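Local coordinates for Cro protein (Xylella fastidiosa, PDB 3BD1) that probably binds operator DNA through a helix-turn-helix as a prophage transcription factor of the Cro family, at residues Q25-I28 with S29-A33. Numbering follows the deposited sequence.
Sequences QSAI and SNWRA
S29 N donates to Q25 O at 3.0 Å with an N-H...O angle of 165°, the first of four i to i+4 bonds that define this run as regular alpha-helix. The hydroxyl of S29 turns back toward the same carbonyl, OG lying 3.3 Å from Q25 O; at that length any bond is weak, and its proton has another acceptor within reach. At N30 the amide reaches S26 O at 2.9 Å, tilted 28° from the carbonyl plane; CB still rests against S26 O and A27 O, while the amide end turns off from the preceding turn. W31 makes the main side-chain contact. Its amide binds A27 O at 2.9 Å, and CG is held beside the backbone N (chi1 -58°), which brings the indole back over the previous turn. There A27 O sits 3.0 Å above one ring face, displaced toward the rim, and the NE1-H is badly angled for a bond to it. At the six-membered end, CZ3 meets I28 CD1 at 3.5 Å. CD1 gets there because I28 CG1 lies opposite its own carbonyl carbon, on the side of the backbone N. Helix 25-34 follows helix 14-21 across a short turn, an arrangement consistent with the second, recognition helix of a helix-turn-helix. I28 and W31 are the two buried residues of this run: I28 also touches V14 and I8, and W31 packs on L21, I4 and P38. R32 N closes onto I28 O at 2.9 Å, whereas its side chain, extended from CG to NE, departs to a salt bridge between NE and D5 OD1 on helix 3-11. A33 N goes on to S29 O in the same i to i+4 pattern.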
loop_
_atom_site.group_PDB
_atom_site.type_symbol
_atom_site.label_atom_id
_atom_site.label_comp_id
_atom_site.label_asym_id
_atom_site.label_seq_id
_atom_site.Cartn_x
_atom_site.Cartn_y
_atom_site.Cartn_z
ATOM N N GLN A 25 0.059 -5.378 11.615
ATOM C CA GLN A 25 0.643 -4.638 10.506
ATOM C C GLN A 25 2.150 -4.823 10.431
ATOM O O GLN A 25 2.720 -4.907 9.344
ATOM C CB GLN A 25 0.348 -3.144 10.585
ATOM C CG GLN A 25 -1.106 -2.803 10.328
ATOM C CD GLN A 25 -1.255 -1.312 10.141
ATOM O OE1 GLN A 25 -0.521 -0.697 9.368
ATOM N NE2 GLN A 25 -2.206 -0.727 10.842
ATOM N N SER A 26 2.769 -4.880 11.605
ATOM C CA SER A 26 4.207 -5.071 11.653
ATOM C C SER A 26 4.626 -6.368 10.983
ATOM O O SER A 26 5.708 -6.434 10.412
ATOM C CB SER A 26 4.750 -4.995 13.090
ATOM O OG SER A 26 4.163 -5.982 13.920
ATOM N N ALA A 27 3.783 -7.399 11.046
ATOM C CA ALA A 27 4.091 -8.657 10.367
ATOM C C ALA A 27 4.145 -8.458 8.851
ATOM O O ALA A 27 5.094 -8.895 8.190
ATOM C CB ALA A 27 3.135 -9.755 10.754
ATOM N N ILE A 28 3.130 -7.791 8.305
ATOM C CA ILE A 28 3.128 -7.496 6.869
ATOM C C ILE A 28 4.382 -6.698 6.478
ATOM O O ILE A 28 5.033 -7.002 5.483
ATOM C CB ILE A 28 1.878 -6.673 6.411
ATOM C CG1 ILE A 28 0.536 -7.285 6.830
ATOM C CG2 ILE A 28 1.951 -6.361 4.912
ATOM C CD1 ILE A 28 0.171 -8.585 6.238
ATOM N N SER A 29 4.729 -5.681 7.265
ATOM C CA SER A 29 5.892 -4.846 6.981
ATOM C C SER A 29 7.165 -5.680 6.976
ATOM O O SER A 29 8.025 -5.494 6.115
ATOM C CB SER A 29 6.004 -3.720 8.002
ATOM O OG SER A 29 4.883 -2.878 7.819
ATOM N N ASN A 30 7.268 -6.598 7.937
ATOM C CA ASN A 30 8.392 -7.529 7.972
ATOM C C ASN A 30 8.480 -8.444 6.752
ATOM O O ASN A 30 9.588 -8.646 6.239
ATOM C CB ASN A 30 8.390 -8.390 9.233
ATOM C CG ASN A 30 9.616 -9.285 9.326
ATOM O OD1 ASN A 30 9.510 -10.457 9.693
ATOM N ND2 ASN A 30 10.783 -8.740 8.995
ATOM N N TRP A 31 7.328 -8.976 6.328
ATOM C CA TRP A 31 7.319 -9.865 5.162
ATOM C C TRP A 31 7.819 -9.084 3.953
ATOM O O TRP A 31 8.609 -9.557 3.129
ATOM C CB TRP A 31 5.917 -10.415 4.863
ATOM C CG TRP A 31 5.293 -11.170 5.984
ATOM C CD1 TRP A 31 5.886 -11.647 7.116
ATOM C CD2 TRP A 31 3.910 -11.502 6.084
ATOM N NE1 TRP A 31 4.950 -12.271 7.906
ATOM C CE2 TRP A 31 3.724 -12.198 7.292
ATOM C CE3 TRP A 31 2.815 -11.299 5.243
ATOM C CZ2 TRP A 31 2.484 -12.679 7.691
ATOM C CZ3 TRP A 31 1.587 -11.770 5.652
ATOM C CH2 TRP A 31 1.427 -12.457 6.855
ATOM N N ARG A 32 7.340 -7.850 3.861
ATOM C CA ARG A 32 7.706 -7.020 2.724
ATOM C C ARG A 32 9.200 -6.711 2.761
ATOM O O ARG A 32 9.858 -6.817 1.723
ATOM C CB ARG A 32 6.872 -5.741 2.665
ATOM C CG ARG A 32 7.068 -5.045 1.322
ATOM C CD ARG A 32 6.492 -3.657 1.304
ATOM N NE ARG A 32 6.683 -3.084 -0.026
ATOM C CZ ARG A 32 7.800 -2.590 -0.551
ATOM N NH1 ARG A 32 8.957 -2.552 0.101
ATOM N NH2 ARG A 32 7.734 -2.117 -1.786
ATOM N N ALA A 33 9.720 -6.362 3.938
ATOM C CA ALA A 33 11.130 -6.009 4.092
ATOM C C ALA A 33 12.040 -7.150 3.658
ATOM O O ALA A 33 13.066 -6.932 2.994
ATOM C CB ALA A 33 11.455 -5.619 5.532
#